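PDB 5GXX: glucanase from Clostridium thermocellum, which probably cleaves internal beta-1,4 linkages of cellulose, as a family 9 endoglucanase of the cellulosome. Local coordinates for residues 200-203 and 204-208; 469-473 and 474-478; 569-572 and 573-576. The protein carries 1 engineered substitution. One frame throughout, in Å; residues are numbered along the deposited sequence.

Contact 1 (200-203 and 204-208). With CA (calcium ion), chain C.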
loop_
_atom_site.group_PDB
_atom_site.type_symbol
_atom_site.label_atom_id
_atom_site.label_comp_id
_atom_site.label_asym_id
_atom_site.label_seq_id
_atom_site.Cartn_x
_atom_site.Cartn_y
_atom_site.Cartn_z
ATOM N N GLU A 200 14.583 -44.358 -24.306
ATOM C CA GLU A 200 14.425 -44.823 -22.927
ATOM C C GLU A 200 14.111 -46.319 -22.875
ATOM O O GLU A 200 14.585 -47.033 -21.990
ATOM C CB GLU A 200 13.325 -44.065 -22.173
ATOM C CG GLU A 200 13.636 -42.621 -21.789
ATOM C CD GLU A 200 13.536 -41.653 -22.941
ATOM O OE1 GLU A 200 13.057 -42.065 -24.025
ATOM O OE2 GLU A 200 13.926 -40.472 -22.768
ATOM N N LEU A 201 13.287 -46.794 -23.803
ATOM C CA LEU A 201 13.005 -48.234 -23.804
ATOM C C LEU A 201 14.256 -49.047 -24.109
ATOM O O LEU A 201 14.467 -50.092 -23.497
ATOM C CB LEU A 201 11.859 -48.617 -24.753
ATOM C CG LEU A 201 10.496 -48.009 -24.435
ATOM C CD1 LEU A 201 9.523 -48.451 -25.551
ATOM C CD2 LEU A 201 9.999 -48.465 -23.062
ATOM N N LEU A 202 15.052 -48.578 -25.066
ATOM C CA LEU A 202 16.365 -49.164 -25.336
ATOM C C LEU A 202 17.269 -49.212 -24.107
ATOM O O LEU A 202 17.844 -50.253 -23.787
ATOM C CB LEU A 202 17.089 -48.359 -26.426
ATOM C CG LEU A 202 18.518 -48.800 -26.760
ATOM C CD1 LEU A 202 18.576 -50.250 -27.233
ATOM C CD2 LEU A 202 19.075 -47.852 -27.816
ATOM N N TRP A 203 17.422 -48.064 -23.456
ATOM C CA TRP A 203 18.272 -47.897 -22.280
ATOM C C TRP A 203 17.802 -48.803 -21.154
ATOM O O TRP A 203 18.595 -49.536 -20.569
ATOM C CB TRP A 203 18.216 -46.416 -21.890
ATOM C CG TRP A 203 18.911 -45.876 -20.674
ATOM C CD1 TRP A 203 18.301 -45.244 -19.642
ATOM C CD2 TRP A 203 20.326 -45.790 -20.413
ATOM N NE1 TRP A 203 19.224 -44.785 -18.727
ATOM C CE2 TRP A 203 20.478 -45.102 -19.183
ATOM C CE3 TRP A 203 21.471 -46.210 -21.097
ATOM C CZ2 TRP A 203 21.728 -44.849 -18.612
ATOM C CZ3 TRP A 203 22.707 -45.966 -20.516
ATOM C CH2 TRP A 203 22.826 -45.286 -19.298
ATOM N N ALA A 204 16.500 -48.806 -20.887
ATOM C CA ALA A 204 15.986 -49.620 -19.798
ATOM C C ALA A 204 16.106 -51.122 -20.082
ATOM O O ALA A 204 16.557 -51.875 -19.213
ATOM C CB ALA A 204 14.542 -49.236 -19.508
ATOM N N SER A 205 15.718 -51.557 -21.283
ATOM C CA SER A 205 15.827 -52.974 -21.640
ATOM C C SER A 205 17.282 -53.452 -21.625
ATOM O O SER A 205 17.557 -54.581 -21.214
ATOM C CB SER A 205 15.126 -53.308 -22.972
ATOM O OG SER A 205 15.632 -52.549 -24.061
ATOM N N THR A 206 18.214 -52.592 -22.044
ATOM C CA THR A 206 19.635 -52.936 -22.045
ATOM C C THR A 206 20.116 -53.175 -20.620
ATOM O O THR A 206 20.768 -54.181 -20.348
ATOM C CB THR A 206 20.474 -51.833 -22.738
ATOM O OG1 THR A 206 20.072 -51.758 -24.109
ATOM C CG2 THR A 206 21.971 -52.115 -22.651
ATOM N N TRP A 207 19.795 -52.255 -19.713
ATOM C CA TRP A 207 20.123 -52.445 -18.304
ATOM C C TRP A 207 19.450 -53.672 -17.681
ATOM O O TRP A 207 20.057 -54.334 -16.841
ATOM C CB TRP A 207 19.834 -51.181 -17.479
ATOM C CG TRP A 207 20.957 -50.170 -17.592
ATOM C CD1 TRP A 207 20.891 -48.921 -18.144
ATOM C CD2 TRP A 207 22.311 -50.348 -17.153
ATOM N NE1 TRP A 207 22.123 -48.304 -18.067
ATOM C CE2 TRP A 207 23.014 -49.158 -17.473
ATOM C CE3 TRP A 207 23.005 -51.392 -16.525
ATOM C CZ2 TRP A 207 24.373 -48.985 -17.188
ATOM C CZ3 TRP A 207 24.361 -51.217 -16.239
ATOM C CH2 TRP A 207 25.025 -50.018 -16.569
ATOM N N LEU A 208 18.207 -53.959 -18.073
ATOM C CA LEU A 208 17.541 -55.189 -17.635
ATOM C C LEU A 208 18.223 -56.461 -18.147
ATOM O O LEU A 208 18.307 -57.452 -17.413
ATOM C CB LEU A 208 16.046 -55.162 -17.969
ATOM C CG LEU A 208 15.194 -54.288 -17.043
ATOM C CD1 LEU A 208 13.836 -53.944 -17.633
ATOM C CD2 LEU A 208 15.072 -54.865 -15.625
HETATM CA CA CA C . 13.980 -39.852 -25.009
HETATM O O HOH W 1 12.736 -38.061 -24.393
#
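W203 and W207 sit one turn apart on helix 198-212 and pack their indoles edge to face, the planes at 83°. W203 leaves the backbone with CG anti to its own N (chi1 177°). CB carries the ring outward, CD2 passes W207 CD1 at 3.9 Å, and the approach tightens along the six-membered ring until CH2 is 3.3 Å from W207 NE1. That NE1 lies over one face of the W203 ring, displaced toward its rim. W203's own NE1 is satisfied by Q147.

Between the two tryptophans, S205 and T206 turn their hydroxyls back onto the helix. S205 OG donates to L201 O at 2.8 Å and T206 OG1 to L202 O at 2.7 Å. Each carbonyl also takes the backbone N-H of the same serine or threonine, from the other face of its plane, so two donors grip one oxygen.

The E200 carboxylate holds a calcium ion through both oxygens, OE2 at 2.3 Å and OE1 at 2.6 Å; S195, G196, D199 and D246 complete the protein ligands. This part of the helix is buried in the helical catalytic domain: helices 142-158 and 249-260 pack against the tryptophans, 215-224 and 162-178 against L201 and L208.

Contact 2 (469-473 and 474-478)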
loop_
_atom_site.group_PDB
_atom_site.type_symbol
_atom_site.label_atom_id
_atom_site.label_comp_id
_atom_site.label_asym_id
_atom_site.label_seq_id
_atom_site.Cartn_x
_atom_site.Cartn_y
_atom_site.Cartn_z
ATOM N N ASN A 469 13.485 -13.312 11.379
ATOM C CA ASN A 469 13.926 -14.677 11.071
ATOM C C ASN A 469 14.660 -14.699 9.739
ATOM O O ASN A 469 14.039 -14.777 8.671
ATOM C CB ASN A 469 12.735 -15.642 11.019
ATOM C CG ASN A 469 13.143 -17.082 10.703
ATOM O OD1 ASN A 469 14.306 -17.360 10.405
ATOM N ND2 ASN A 469 12.177 -17.994 10.725
ATOM N N ARG A 470 15.985 -14.639 9.834
ATOM C CA ARG A 470 16.872 -14.783 8.679
ATOM C C ARG A 470 17.676 -16.070 8.835
ATOM O O ARG A 470 18.867 -16.141 8.498
ATOM C CB ARG A 470 17.774 -13.568 8.500
ATOM C CG ARG A 470 17.041 -12.224 8.543
ATOM C CD ARG A 470 17.995 -11.106 8.172
ATOM N NE ARG A 470 17.394 -9.815 8.503
ATOM C CZ ARG A 470 17.974 -8.629 8.339
ATOM N NH1 ARG A 470 19.177 -8.522 7.783
ATOM N NH2 ARG A 470 17.315 -7.534 8.705
ATOM N N SER A 471 17.018 -17.095 9.361
ATOM C CA SER A 471 17.690 -18.390 9.566
ATOM C C SER A 471 18.222 -19.017 8.282
ATOM O O SER A 471 17.691 -18.776 7.203
ATOM C CB SER A 471 16.780 -19.374 10.306
ATOM O OG SER A 471 15.584 -19.635 9.581
ATOM N N SER A 472 19.272 -19.817 8.417
ATOM C CA SER A 472 19.940 -20.411 7.255
ATOM C C SER A 472 20.758 -21.660 7.593
ATOM O O SER A 472 21.184 -22.348 6.663
ATOM C CB SER A 472 20.808 -19.376 6.529
ATOM O OG SER A 472 20.821 -19.616 5.132
ATOM N N TRP A 473 20.967 -21.974 8.878
ATOM C CA TRP A 473 21.785 -23.141 9.254
ATOM C C TRP A 473 21.027 -24.151 10.114
ATOM O O TRP A 473 21.375 -24.353 11.280
ATOM C CB TRP A 473 23.058 -22.704 9.995
ATOM C CG TRP A 473 24.055 -22.051 9.122
ATOM C CD1 TRP A 473 25.077 -22.657 8.455
ATOM C CD2 TRP A 473 24.144 -20.656 8.821
ATOM N NE1 TRP A 473 25.803 -21.722 7.757
ATOM C CE2 TRP A 473 25.250 -20.484 7.961
ATOM C CE3 TRP A 473 23.390 -19.535 9.199
ATOM C CZ2 TRP A 473 25.618 -19.237 7.462
ATOM C CZ3 TRP A 473 23.764 -18.291 8.712
ATOM C CH2 TRP A 473 24.874 -18.154 7.850
ATOM N N PRO A 474 19.975 -24.784 9.569
ATOM C CA PRO A 474 19.343 -24.546 8.277
ATOM C C PRO A 474 18.226 -23.516 8.423
ATOM O O PRO A 474 17.776 -23.230 9.542
ATOM C CB PRO A 474 18.718 -25.903 7.956
ATOM C CG PRO A 474 18.317 -26.453 9.326
ATOM C CD PRO A 474 19.332 -25.894 10.296
ATOM N N ALA A 475 17.739 -22.992 7.303
ATOM C CA ALA A 475 16.516 -22.190 7.367
ATOM C C ALA A 475 15.454 -22.957 8.152
ATOM O O ALA A 475 15.339 -24.172 8.006
ATOM C CB ALA A 475 16.013 -21.876 5.951
ATOM N N ARG A 476 14.699 -22.283 9.025
ATOM C CA ARG A 476 13.784 -23.008 9.901
ATOM C C ARG A 476 12.755 -22.057 10.478
ATOM O O ARG A 476 12.879 -20.844 10.337
ATOM C CB ARG A 476 14.542 -23.730 11.030
ATOM C CG ARG A 476 15.313 -22.815 11.959
ATOM C CD ARG A 476 16.274 -23.594 12.882
ATOM N NE ARG A 476 17.014 -22.712 13.783
ATOM C CZ ARG A 476 18.069 -21.981 13.433
ATOM N NH1 ARG A 476 18.557 -22.017 12.194
ATOM N NH2 ARG A 476 18.661 -21.218 14.337
ATOM N N LEU A 477 11.780 -22.656 11.145
ATOM C CA LEU A 477 10.629 -21.971 11.718
ATOM C C LEU A 477 10.622 -22.226 13.218
ATOM O O LEU A 477 10.782 -23.371 13.671
ATOM C CB LEU A 477 9.355 -22.544 11.094
ATOM C CG LEU A 477 9.336 -22.437 9.565
ATOM C CD1 LEU A 477 8.197 -23.256 8.990
ATOM C CD2 LEU A 477 9.290 -21.001 9.035
ATOM N N ILE A 478 10.468 -21.147 13.989
ATOM C CA ILE A 478 10.287 -21.234 15.436
ATOM C C ILE A 478 8.920 -20.660 15.803
ATOM O O ILE A 478 8.620 -19.490 15.524
ATOM C CB ILE A 478 11.399 -20.501 16.231
ATOM C CG1 ILE A 478 12.774 -21.129 15.956
ATOM C CG2 ILE A 478 11.092 -20.542 17.720
ATOM C CD1 ILE A 478 13.985 -20.355 16.503
HETATM O O HOH W 2 9.925 -18.506 13.014
#
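An Asx turn at N469 opens this loop, and the same asparagine ties the loop's two arms together by reaching R476. N469 OD1 accepts from S471 N at 2.9 Å, almost straight along the C=O axis. Its ND2 points across the loop to R476 O (3.0 Å, 171° at the hydrogen); the acceptor lies in the amide plane and the donor in the carbonyl plane, a geometry that helps fix the rotation of the amide. I540 O is a further acceptor for ND2.

The return bond comes from R476 N, which donates to S471 OG at 2.8 Å. With chi1 of 60°, the serine hydroxyl sits between its own N and carbonyl carbon and faces the opposite arm.

Between these arms the chain reverses through a cis peptide linking W473 to P474, and P474 CA makes a CH...O contact with S472 O at 3.3 Å. R476 CG likewise lies between backbone N and carbonyl carbon (chi1 62°), and the extended chain runs alongside S471, with NH1 3.7 Å from S471 CB and donating to P474 O, in the guanidinium plane, at 3.0 Å. E446 forms a salt bridge with NH1 and also accepts from the backbone N of S472 and W473. H382 meets the W473 ring edge to face. This cis-proline reversal passes from strand 460-469 in one sheet to strand 481-488 in the other, consistent with the beta-sandwich of a cellulose-binding domain.

Contact 3 (569-572 and 573-576). With CA (calcium ion), chain D.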
loop_
_atom_site.group_PDB
_atom_site.type_symbol
_atom_site.label_atom_id
_atom_site.label_comp_id
_atom_site.label_asym_id
_atom_site.label_seq_id
_atom_site.Cartn_x
_atom_site.Cartn_y
_atom_site.Cartn_z
ATOM N N ASN A 569 19.091 4.952 31.428
ATOM C CA ASN A 569 19.583 3.886 32.304
ATOM C C ASN A 569 18.887 2.544 32.069
ATOM O O ASN A 569 19.015 1.617 32.874
ATOM C CB ASN A 569 19.559 4.297 33.790
ATOM C CG ASN A 569 18.153 4.532 34.334
ATOM O OD1 ASN A 569 17.148 4.158 33.717
ATOM N ND2 ASN A 569 18.077 5.147 35.517
ATOM N N ASP A 570 18.144 2.457 30.966
ATOM C CA ASP A 570 17.392 1.251 30.628
ATOM C C ASP A 570 18.255 0.325 29.777
ATOM O O ASP A 570 18.841 0.765 28.785
ATOM C CB ASP A 570 16.114 1.610 29.878
ATOM C CG ASP A 570 15.130 2.389 30.736
ATOM O OD1 ASP A 570 15.380 2.633 31.949
ATOM O OD2 ASP A 570 14.081 2.766 30.170
ATOM N N PHE A 571 18.351 -0.934 30.196
ATOM C CA PHE A 571 19.212 -1.928 29.545
ATOM C C PHE A 571 18.952 -2.035 28.040
ATOM O O PHE A 571 19.882 -2.071 27.236
ATOM C CB PHE A 571 19.053 -3.292 30.223
ATOM C CG PHE A 571 19.870 -4.402 29.591
ATOM C CD1 PHE A 571 19.350 -5.160 28.551
ATOM C CD2 PHE A 571 21.147 -4.696 30.059
ATOM C CE1 PHE A 571 20.094 -6.189 27.982
ATOM C CE2 PHE A 571 21.902 -5.715 29.496
ATOM C CZ PHE A 571 21.374 -6.464 28.454
ATOM N N SER A 572 17.684 -2.045 27.639
ATOM C CA SER A 572 17.373 -2.230 26.229
ATOM C C SER A 572 17.421 -0.977 25.362
ATOM O O SER A 572 17.328 -1.071 24.145
ATOM C CB SER A 572 16.037 -2.948 26.087
ATOM O OG SER A 572 16.143 -4.218 26.686
ATOM N N TYR A 573 17.582 0.189 25.982
ATOM C CA TYR A 573 17.762 1.438 25.248
ATOM C C TYR A 573 19.190 1.649 24.757
ATOM O O TYR A 573 19.431 2.491 23.888
ATOM C CB TYR A 573 17.383 2.601 26.167
ATOM C CG TYR A 573 16.858 3.847 25.488
ATOM C CD1 TYR A 573 15.639 3.834 24.809
ATOM C CD2 TYR A 573 17.554 5.052 25.570
ATOM C CE1 TYR A 573 15.135 5.000 24.231
ATOM C CE2 TYR A 573 17.062 6.209 24.991
ATOM C CZ TYR A 573 15.851 6.181 24.325
ATOM O OH TYR A 573 15.364 7.339 23.752
ATOM N N GLN A 574 20.134 0.890 25.306
ATOM C CA GLN A 574 21.550 1.128 25.031
ATOM C C GLN A 574 21.844 1.069 23.546
ATOM O O GLN A 574 21.490 0.092 22.885
ATOM C CB GLN A 574 22.433 0.084 25.709
ATOM C CG GLN A 574 22.291 -0.028 27.204
ATOM C CD GLN A 574 23.184 -1.126 27.754
ATOM O OE1 GLN A 574 22.705 -2.192 28.146
ATOM N NE2 GLN A 574 24.493 -0.875 27.770
ATOM N N GLY A 575 22.495 2.109 23.033
ATOM C CA GLY A 575 22.955 2.124 21.649
ATOM C C GLY A 575 21.896 2.398 20.599
ATOM O O GLY A 575 22.235 2.562 19.423
ATOM N N LEU A 576 20.626 2.484 20.998
ATOM C CA LEU A 576 19.553 2.719 20.027
ATOM C C LEU A 576 19.653 4.114 19.428
ATOM O O LEU A 576 19.977 5.080 20.120
ATOM C CB LEU A 576 18.152 2.520 20.622
ATOM C CG LEU A 576 17.764 1.111 21.079
ATOM C CD1 LEU A 576 16.296 1.083 21.488
ATOM C CD2 LEU A 576 18.038 0.083 19.987
HETATM CA CA CA D . 14.849 4.331 33.453
HETATM O O HOH W 3 12.814 4.072 32.242
HETATM O O HOH W 4 19.568 -1.529 22.439
#
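Water 4 donates to both S572 O at 2.9 Å and Q574 O at 2.6 Å, linking the two halves of this loop. D570 O takes the backbone N-H of Y573 at 3.1 Å in a bent bond, 143° at the hydrogen, with the donor well above the carbonyl plane. CB of D570 and CB of Y573 pack beside it at 4.0 Å.

From the same aspartate, OD1 binds a calcium ion at 2.3 Å, as does N569 OD1; water 3, also on the metal, donates to D570 OD2 at 2.8 Å. The carboxylate thus holds the ion directly with one oxygen and through water with the other. D488, E491 and D566 supply the remaining protein ligands.

This loop lies between strands 549-557 and 581-583 of the beta domain, and its second half, Y573 to L576, forms a type II turn, with G575 at the third position, where positive phi favours glycine. L576 N closes the turn on Y573 O. L576, with CG anti to its carbonyl carbon (chi1 -65°), brings CD1 to 3.6 Å from S572 O. Its side chain and that of Y573 rest on strands 447-456 and 460-469, while S572 OG is hydrogen-bonded to Y585 O and Y486 N.

Overall arrangement
The three contacts follow one another along the chain without touching. Contact 1 belongs to the helical family 9 domain and lies on the opposite side of the chain's centre from the other two, its centre 43 Å from that of contact 2 and 70 Å from that of contact 3. Contact 2 sits where the beta domain meets the catalytic part, hydrogen-bonded to H382 and R381 of the catalytic part, and also to E446. Contact 3 is farther out in the beta domain, its centre 27 Å from that of contact 2 and about 14 Å away by nearest atoms. Contacts 1 and 3 each hold a calcium ion, in separate domains.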